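Local structure of bifunctional protein PutA (Bradyrhizobium diazoefficiens, 6BSN) at residues 277-282 / 307-312; 313-318 / 340-345. The protein probably oxidises proline to glutamate in two steps, through an FAD-dependent proline dehydrogenase and an NAD-dependent glutamate semialdehyde dehydrogenase joined in one chain. The protein carries 1 engineered substitution. All coordinates share one frame; numbering follows the deposited sequence.

Contact 1 of 2, residues 277-282 / 307-312. With FDA (dihydroflavine-adenine dinucleotide), chain C.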
loop_
_atom_site.group_PDB
_atom_site.type_symbol
_atom_site.label_atom_id
_atom_site.label_comp_id
_atom_site.label_asym_id
_atom_site.label_seq_id
_atom_site.Cartn_x
_atom_site.Cartn_y
_atom_site.Cartn_z
ATOM N N PHE A 277 -47.977 -22.235 31.488
ATOM C CA PHE A 277 -48.503 -21.534 30.318
ATOM C C PHE A 277 -47.600 -20.335 29.995
ATOM O O PHE A 277 -47.547 -19.371 30.763
ATOM C CB PHE A 277 -49.952 -21.109 30.599
ATOM C CG PHE A 277 -50.635 -20.454 29.433
ATOM C CD1 PHE A 277 -51.292 -21.226 28.477
ATOM C CD2 PHE A 277 -50.623 -19.075 29.294
ATOM C CE1 PHE A 277 -51.929 -20.638 27.389
ATOM C CE2 PHE A 277 -51.250 -18.466 28.208
ATOM C CZ PHE A 277 -51.905 -19.251 27.251
ATOM N N THR A 278 -46.906 -20.371 28.853
ATOM C CA THR A 278 -45.831 -19.420 28.566
ATOM C C THR A 278 -46.153 -18.617 27.315
ATOM O O THR A 278 -46.346 -19.193 26.238
ATOM C CB THR A 278 -44.475 -20.131 28.365
ATOM O OG1 THR A 278 -44.161 -20.946 29.492
ATOM C CG2 THR A 278 -43.362 -19.104 28.212
ATOM N N VAL A 279 -46.153 -17.292 27.443
ATOM C CA VAL A 279 -46.232 -16.401 26.283
ATOM C C VAL A 279 -44.832 -16.174 25.696
ATOM O O VAL A 279 -43.945 -15.582 26.331
ATOM C CB VAL A 279 -46.900 -15.069 26.660
ATOM C CG1 VAL A 279 -47.086 -14.201 25.419
ATOM C CG2 VAL A 279 -48.262 -15.335 27.356
ATOM N N ASP A 280 -44.635 -16.631 24.470
ATOM C CA ASP A 280 -43.364 -16.448 23.792
ATOM C C ASP A 280 -43.085 -14.966 23.540
ATOM O O ASP A 280 -43.990 -14.130 23.509
ATOM C CB ASP A 280 -43.370 -17.224 22.474
ATOM C CG ASP A 280 -43.273 -18.746 22.675
ATOM O OD1 ASP A 280 -43.058 -19.215 23.821
ATOM O OD2 ASP A 280 -43.410 -19.464 21.665
ATOM N N ALA A 281 -41.803 -14.639 23.392
ATOM C CA ALA A 281 -41.389 -13.284 23.055
ATOM C C ALA A 281 -41.066 -13.217 21.570
ATOM O O ALA A 281 -40.418 -14.112 21.018
ATOM C CB ALA A 281 -40.183 -12.831 23.878
ATOM N N GLU A 282 -41.535 -12.157 20.927
ATOM C CA GLU A 282 -41.392 -12.040 19.482
ATOM C C GLU A 282 -40.551 -10.799 19.187
ATOM O O GLU A 282 -39.605 -10.507 19.932
ATOM C CB GLU A 282 -42.780 -12.019 18.828
ATOM C CG GLU A 282 -43.636 -13.256 19.245
ATOM C CD GLU A 282 -44.954 -13.365 18.524
ATOM O OE1 GLU A 282 -44.922 -13.647 17.298
ATOM O OE2 GLU A 282 -46.020 -13.179 19.189
ATOM N N ASP A 307 -49.779 -21.142 39.711
ATOM C CA ASP A 307 -48.399 -20.664 39.651
ATOM C C ASP A 307 -47.733 -20.909 38.293
ATOM O O ASP A 307 -46.513 -20.746 38.169
ATOM C CB ASP A 307 -47.552 -21.314 40.760
ATOM C CG ASP A 307 -48.129 -21.105 42.177
ATOM O OD1 ASP A 307 -48.877 -20.132 42.421
ATOM O OD2 ASP A 307 -47.789 -21.911 43.071
ATOM N N GLY A 308 -48.498 -21.256 37.261
ATOM C CA GLY A 308 -47.913 -21.596 35.983
ATOM C C GLY A 308 -47.932 -20.538 34.897
ATOM O O GLY A 308 -47.375 -20.780 33.818
ATOM N N PHE A 309 -48.552 -19.382 35.124
ATOM C CA PHE A 309 -48.587 -18.356 34.087
ATOM C C PHE A 309 -47.208 -17.761 33.906
ATOM O O PHE A 309 -46.495 -17.524 34.885
ATOM C CB PHE A 309 -49.559 -17.225 34.428
ATOM C CG PHE A 309 -49.716 -16.227 33.313
ATOM C CD1 PHE A 309 -50.700 -16.389 32.356
ATOM C CD2 PHE A 309 -48.877 -15.128 33.213
ATOM C CE1 PHE A 309 -50.845 -15.475 31.311
ATOM C CE2 PHE A 309 -49.011 -14.220 32.153
ATOM C CZ PHE A 309 -50.004 -14.403 31.210
ATOM N N GLY A 310 -46.844 -17.471 32.660
ATOM C CA GLY A 310 -45.568 -16.810 32.471
ATOM C C GLY A 310 -45.304 -16.365 31.048
ATOM O O GLY A 310 -46.171 -16.441 30.175
ATOM N N LEU A 311 -44.064 -15.904 30.830
ATOM C CA LEU A 311 -43.666 -15.311 29.564
ATOM C C LEU A 311 -42.177 -15.534 29.363
ATOM O O LEU A 311 -41.438 -15.813 30.316
ATOM C CB LEU A 311 -43.977 -13.820 29.538
ATOM C CG LEU A 311 -42.942 -12.921 30.221
ATOM C CD1 LEU A 311 -43.208 -11.457 29.853
ATOM C CD2 LEU A 311 -42.909 -13.097 31.723
ATOM N N ALA A 312 -41.739 -15.424 28.108
ATOM C CA ALA A 312 -40.312 -15.405 27.803
ATOM C C ALA A 312 -39.808 -13.966 27.706
ATOM O O ALA A 312 -40.528 -13.070 27.254
ATOM C CB ALA A 312 -39.979 -16.148 26.506
HETATM P PA FDA C . -26.111 -19.585 21.504
HETATM O O1A FDA C . -25.193 -20.147 20.381
HETATM O O2A FDA C . -25.590 -19.358 22.811
HETATM O O5B FDA C . -26.615 -18.202 21.333
HETATM C C5B FDA C . -27.183 -17.828 20.084
HETATM C C4B FDA C . -27.888 -16.480 20.211
HETATM O O4B FDA C . -26.990 -15.419 20.393
HETATM C C3B FDA C . -28.707 -16.056 19.034
HETATM O O3B FDA C . -29.909 -16.706 19.017
HETATM C C2B FDA C . -28.856 -14.608 19.272
HETATM O O2B FDA C . -29.899 -14.361 20.154
HETATM C C1B FDA C . -27.546 -14.249 19.893
HETATM N N9A FDA C . -26.603 -13.643 18.968
HETATM C C8A FDA C . -25.976 -14.214 17.870
HETATM N N7A FDA C . -25.200 -13.309 17.292
HETATM C C5A FDA C . -25.289 -12.106 17.988
HETATM C C6A FDA C . -24.722 -10.852 17.854
HETATM N N6A FDA C . -23.794 -10.581 16.791
HETATM N N1A FDA C . -25.022 -9.875 18.723
HETATM C C2A FDA C . -25.888 -10.075 19.738
HETATM N N3A FDA C . -26.456 -11.301 19.899
HETATM C C4A FDA C . -26.183 -12.305 19.067
HETATM N N1 FDA C . -36.326 -16.995 21.347
HETATM C C2 FDA C . -37.170 -15.842 21.358
HETATM O O2 FDA C . -36.698 -14.711 20.740
HETATM N N3 FDA C . -38.442 -15.886 21.988
HETATM C C4 FDA C . -38.872 -17.077 22.607
HETATM O O4 FDA C . -40.090 -17.151 23.229
HETATM C C4X FDA C . -37.984 -18.274 22.601
HETATM N N5 FDA C . -38.432 -19.502 23.194
HETATM C C5X FDA C . -37.467 -20.580 23.346
HETATM C C6 FDA C . -37.856 -21.788 24.143
HETATM C C7 FDA C . -36.881 -22.802 24.344
HETATM C C7M FDA C . -37.256 -24.020 25.143
HETATM C C8 FDA C . -35.559 -22.674 23.797
HETATM C C8M FDA C . -34.502 -23.733 23.993
HETATM C C9 FDA C . -35.207 -21.532 23.046
HETATM C C9A FDA C . -36.211 -20.465 22.828
HETATM N N10 FDA C . -35.874 -19.337 21.982
HETATM C C10 FDA C . -36.762 -18.212 21.990
HETATM C "C1'" FDA C . -34.687 -19.314 21.108
HETATM C "C2'" FDA C . -33.532 -18.595 21.783
HETATM O "O2'" FDA C . -33.820 -17.249 21.920
HETATM C "C3'" FDA C . -32.248 -18.758 20.987
HETATM O "O3'" FDA C . -32.500 -18.254 19.741
HETATM C "C4'" FDA C . -31.724 -20.183 20.796
HETATM O "O4'" FDA C . -32.104 -20.997 21.854
HETATM C "C5'" FDA C . -30.203 -20.200 20.699
HETATM O "O5'" FDA C . -29.616 -19.557 21.815
HETATM P P FDA C . -28.571 -20.268 22.810
HETATM O O1P FDA C . -28.439 -19.740 24.273
HETATM O O2P FDA C . -29.014 -21.763 22.628
HETATM O O3P FDA C . -27.296 -20.442 21.796
HETATM O O HOH W 1 -43.100 -12.972 26.332
#

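Contact 2 of 2, residues 313-318 / 340-345. With FDA (dihydroflavine-adenine dinucleotide), chain C.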
loop_
_atom_site.group_PDB
_atom_site.type_symbol
_atom_site.label_atom_id
_atom_site.label_comp_id
_atom_site.label_asym_id
_atom_site.label_seq_id
_atom_site.Cartn_x
_atom_site.Cartn_y
_atom_site.Cartn_z
ATOM N N ILE A 313 -38.548 -13.776 28.118
ATOM C CA ILE A 313 -37.829 -12.506 28.075
ATOM C C ILE A 313 -36.518 -12.730 27.328
ATOM O O ILE A 313 -35.767 -13.661 27.650
ATOM C CB ILE A 313 -37.544 -11.974 29.495
ATOM C CG1 ILE A 313 -38.848 -11.805 30.274
ATOM C CG2 ILE A 313 -36.799 -10.637 29.433
ATOM C CD1 ILE A 313 -38.628 -11.430 31.742
ATOM N N GLN A 314 -36.225 -11.861 26.356
ATOM C CA GLN A 314 -35.083 -12.016 25.460
ATOM C C GLN A 314 -33.890 -11.207 25.976
ATOM O O GLN A 314 -33.903 -9.971 25.941
ATOM C CB GLN A 314 -35.461 -11.569 24.051
ATOM C CG GLN A 314 -36.603 -12.361 23.466
ATOM C CD GLN A 314 -37.410 -11.571 22.470
ATOM O OE1 GLN A 314 -37.716 -10.402 22.709
ATOM N NE2 GLN A 314 -37.771 -12.202 21.345
ATOM N N ALA A 315 -32.826 -11.907 26.390
ATOM C CA ALA A 315 -31.656 -11.227 26.938
ATOM C C ALA A 315 -30.896 -10.418 25.898
ATOM O O ALA A 315 -30.141 -9.522 26.279
ATOM C CB ALA A 315 -30.708 -12.231 27.597
ATOM N N TYR A 316 -31.067 -10.699 24.598
ATOM C CA TYR A 316 -30.310 -9.898 23.643
ATOM C C TYR A 316 -30.853 -8.485 23.503
ATOM O O TYR A 316 -30.269 -7.692 22.751
ATOM C CB TYR A 316 -30.217 -10.595 22.265
ATOM C CG TYR A 316 -31.454 -10.731 21.375
ATOM C CD1 TYR A 316 -32.718 -10.286 21.771
ATOM C CD2 TYR A 316 -31.337 -11.315 20.111
ATOM C CE1 TYR A 316 -33.832 -10.428 20.928
ATOM C CE2 TYR A 316 -32.435 -11.463 19.263
ATOM C CZ TYR A 316 -33.689 -11.020 19.681
ATOM O OH TYR A 316 -34.792 -11.162 18.844
ATOM N N GLN A 317 -31.935 -8.149 24.207
ATOM C CA GLN A 317 -32.507 -6.808 24.166
ATOM C C GLN A 317 -31.945 -5.970 25.300
ATOM O O GLN A 317 -31.866 -6.424 26.447
ATOM C CB GLN A 317 -34.038 -6.842 24.274
ATOM C CG GLN A 317 -34.764 -7.496 23.086
ATOM C CD GLN A 317 -36.122 -6.873 22.819
ATOM O OE1 GLN A 317 -36.279 -5.652 22.867
ATOM N NE2 GLN A 317 -37.119 -7.713 22.558
ATOM N N LYS A 318 -31.578 -4.732 24.977
ATOM C CA LYS A 318 -31.103 -3.827 26.011
ATOM C C LYS A 318 -32.171 -3.568 27.066
ATOM O O LYS A 318 -31.838 -3.230 28.209
ATOM C CB LYS A 318 -30.630 -2.523 25.362
ATOM C CG LYS A 318 -29.508 -2.748 24.343
ATOM C CD LYS A 318 -29.381 -1.583 23.359
ATOM C CE LYS A 318 -28.152 -1.765 22.464
ATOM N NZ LYS A 318 -27.981 -0.644 21.487
ATOM N N VAL A 340 -40.990 -17.784 34.491
ATOM C CA VAL A 340 -40.453 -16.774 33.573
ATOM C C VAL A 340 -39.271 -17.375 32.827
ATOM O O VAL A 340 -38.285 -17.781 33.449
ATOM C CB VAL A 340 -40.054 -15.512 34.343
ATOM C CG1 VAL A 340 -39.346 -14.482 33.459
ATOM C CG2 VAL A 340 -41.294 -14.953 34.988
ATOM N N ARG A 341 -39.369 -17.432 31.501
ATOM C CA ARG A 341 -38.354 -18.062 30.665
ATOM C C ARG A 341 -37.375 -17.017 30.145
ATOM O O ARG A 341 -37.786 -16.035 29.518
ATOM C CB ARG A 341 -38.987 -18.801 29.482
ATOM C CG ARG A 341 -37.935 -19.437 28.574
ATOM C CD ARG A 341 -38.481 -19.780 27.178
ATOM N NE ARG A 341 -39.631 -20.657 27.298
ATOM C CZ ARG A 341 -40.694 -20.586 26.519
ATOM N NH1 ARG A 341 -40.769 -19.690 25.537
ATOM N NH2 ARG A 341 -41.682 -21.418 26.732
ATOM N N LEU A 342 -36.083 -17.237 30.386
ATOM C CA LEU A 342 -35.034 -16.364 29.861
ATOM C C LEU A 342 -34.402 -17.033 28.648
ATOM O O LEU A 342 -33.871 -18.140 28.762
ATOM C CB LEU A 342 -33.974 -16.046 30.919
ATOM C CG LEU A 342 -32.993 -14.923 30.521
ATOM C CD1 LEU A 342 -33.697 -13.530 30.462
ATOM C CD2 LEU A 342 -31.772 -14.921 31.452
ATOM N N VAL A 343 -34.481 -16.370 27.489
ATOM C CA VAL A 343 -33.848 -16.828 26.259
ATOM C C VAL A 343 -32.885 -15.744 25.783
ATOM O O VAL A 343 -32.914 -14.609 26.254
ATOM C CB VAL A 343 -34.867 -17.146 25.151
ATOM C CG1 VAL A 343 -35.912 -18.139 25.638
ATOM C CG2 VAL A 343 -35.523 -15.825 24.644
ATOM N N LYS A 344 -32.042 -16.095 24.813
ATOM C CA LYS A 344 -31.222 -15.024 24.259
ATOM C C LYS A 344 -32.006 -14.223 23.227
ATOM O O LYS A 344 -32.129 -13.000 23.359
ATOM C CB LYS A 344 -29.910 -15.585 23.708
ATOM C CG LYS A 344 -29.040 -16.101 24.881
ATOM C CD LYS A 344 -27.718 -16.713 24.443
ATOM C CE LYS A 344 -27.067 -17.382 25.631
ATOM N NZ LYS A 344 -25.779 -18.008 25.258
ATOM N N GLY A 345 -32.628 -14.894 22.261
ATOM C CA GLY A 345 -33.474 -14.192 21.308
ATOM C C GLY A 345 -33.406 -14.744 19.903
ATOM O O GLY A 345 -32.315 -14.903 19.335
HETATM P PA FDA C . -26.111 -19.585 21.504
HETATM O O1A FDA C . -25.193 -20.147 20.381
HETATM O O2A FDA C . -25.590 -19.358 22.811
HETATM O O5B FDA C . -26.615 -18.202 21.333
HETATM C C5B FDA C . -27.183 -17.828 20.084
HETATM C C4B FDA C . -27.888 -16.480 20.211
HETATM O O4B FDA C . -26.990 -15.419 20.393
HETATM C C3B FDA C . -28.707 -16.056 19.034
HETATM O O3B FDA C . -29.909 -16.706 19.017
HETATM C C2B FDA C . -28.856 -14.608 19.272
HETATM O O2B FDA C . -29.899 -14.361 20.154
HETATM C C1B FDA C . -27.546 -14.249 19.893
HETATM N N9A FDA C . -26.603 -13.643 18.968
HETATM C C8A FDA C . -25.976 -14.214 17.870
HETATM N N7A FDA C . -25.200 -13.309 17.292
HETATM C C5A FDA C . -25.289 -12.106 17.988
HETATM C C6A FDA C . -24.722 -10.852 17.854
HETATM N N6A FDA C . -23.794 -10.581 16.791
HETATM N N1A FDA C . -25.022 -9.875 18.723
HETATM C C2A FDA C . -25.888 -10.075 19.738
HETATM N N3A FDA C . -26.456 -11.301 19.899
HETATM C C4A FDA C . -26.183 -12.305 19.067
HETATM N N1 FDA C . -36.326 -16.995 21.347
HETATM C C2 FDA C . -37.170 -15.842 21.358
HETATM O O2 FDA C . -36.698 -14.711 20.740
HETATM N N3 FDA C . -38.442 -15.886 21.988
HETATM C C4 FDA C . -38.872 -17.077 22.607
HETATM O O4 FDA C . -40.090 -17.151 23.229
HETATM C C4X FDA C . -37.984 -18.274 22.601
HETATM N N5 FDA C . -38.432 -19.502 23.194
HETATM C C5X FDA C . -37.467 -20.580 23.346
HETATM C C6 FDA C . -37.856 -21.788 24.143
HETATM C C7 FDA C . -36.881 -22.802 24.344
HETATM C C7M FDA C . -37.256 -24.020 25.143
HETATM C C8 FDA C . -35.559 -22.674 23.797
HETATM C C8M FDA C . -34.502 -23.733 23.993
HETATM C C9 FDA C . -35.207 -21.532 23.046
HETATM C C9A FDA C . -36.211 -20.465 22.828
HETATM N N10 FDA C . -35.874 -19.337 21.982
HETATM C C10 FDA C . -36.762 -18.212 21.990
HETATM C "C1'" FDA C . -34.687 -19.314 21.108
HETATM C "C2'" FDA C . -33.532 -18.595 21.783
HETATM O "O2'" FDA C . -33.820 -17.249 21.920
HETATM C "C3'" FDA C . -32.248 -18.758 20.987
HETATM O "O3'" FDA C . -32.500 -18.254 19.741
HETATM C "C4'" FDA C . -31.724 -20.183 20.796
HETATM O "O4'" FDA C . -32.104 -20.997 21.854
HETATM C "C5'" FDA C . -30.203 -20.200 20.699
HETATM O "O5'" FDA C . -29.616 -19.557 21.815
HETATM P P FDA C . -28.571 -20.268 22.810
HETATM O O1P FDA C . -28.439 -19.740 24.273
HETATM O O2P FDA C . -29.014 -21.763 22.628
HETATM O O3P FDA C . -27.296 -20.442 21.796
#

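Contact 1 of 2, residues 277-282 / 307-312
Phe277 and Phe309, bridged partners on one face of the sheet, both hold CG anti to the backbone N (chi1 -176° and -174°), which brings the rings together, CD2 of Phe277 4.1 Å from CD1 of Phe309. Val279 continues this apolar face, its CG2 reaching CZ of Phe309 and its CB lying beside CB of Leu311; Ile294 of helix 287-298 packs over Val279, Phe309 and Leu311. The backbones are joined by a parallel ladder. Phe277 N gives to Gly308 O (2.8 Å), Phe277 O receives Gly310 N, Val279 N gives to Gly310 O almost straight (169°), and Val279 O takes Ala312 N at 2.8 Å. Thr278 faces the other way and sets CG2 against the backbone of Leu311, 3.9 Å from its C. At the end of the ladder a water lies within hydrogen-bonding distance of Val279 O and Ala312 O, bridging the two strands. Here the flavin arrives: Ala281 N donates to FDA O4 (3.0 Å) and FDA N3 returns a bond to Ala281 O (2.8 Å), so one residue grips the pyrimidine edge twice, while the Ala312 methyl touches O4 at 3.4 Å. Asp280, bonded to Ser237 and salt-bridged to Lys239 and Arg341, sets its CB against FDA O4. Neighbouring parallel strands bridged by helix 287-298, with a cofactor at their C-terminal ends, are the beta-alpha-beta unit of the proline dehydrogenase TIM barrel.

Contact 2 of 2, residues 313-318 / 340-345
This is a buried parallel strand pairing that runs out into two loops at the cofactor end of the barrel, joining strand 309-314 to strand 338-343. Ile313 N donates to Arg341 O, Val343 N to Ile313 O, and Ala315 N to Val343 O in a nearly straight bond (2.7 Å, 177°); Tyr316 N then donates to Lys344 O, in the carbonyl plane and on a lone pair. Ile313 CD1 meets Val340 CG1 at 3.6 Å; on the face carrying Ile313 and Leu342, Leu342 CD1 lies against Ile313 O. With chi1 at 70°, CG of Tyr316 sits between the backbone N and the carbonyl carbon, bringing the ring flat over Gly345, whose CA stands 3.5 Å from the ring centroid in a CH-pi contact; the absence of a side chain at Gly345 lets the ring come this close. Gly345 O accepts FDA O2B (2.6 Å) and O3B (3.0 Å). A serine in place of Tyr316 would probably lose the ring's cover and leave this ribose-holding loop freer to shift. Gln314 NE2 donates to FDA O2 at 2.8 Å, while its OE1 receives NE2 of Gln317. Val343 packs on the flavin ring, and the Arg341 guanidinium, held by Ser237, Gln418 and its salt-bridge mate Asp280, lies with one face over FDA C6. Lys344, extended beyond CG, carries NZ to FDA O2A (2.8 Å) and to Asp373. Strand ends and following loops thus build the FAD site of a proline dehydrogenase barrel.

In the fold
Both contacts are buried in the proline dehydrogenase barrel, and they share strand 309-314, which pairs with strand 276-279 in contact 1 and with strand 338-343 in contact 2. Their centres lie about 12 Å apart. Contact 1 is apolar on the face of Phe277, Val279, Phe309 and Leu311 and reaches the flavin mainly through backbone groups; contact 2 reaches more of the cofactor, from isoalloxazine to pyrophosphate and ribose, through the side chains of Gln314, Arg341 and Lys344, the apolar Val343, and the backbone of Gly345. Probable hydrogen bonds join Leu311 O to Arg341 N and Glu282 O to Gln314 NE2, both 2.9 Å, and the Asp280-Arg341 salt bridge spans the middle strand.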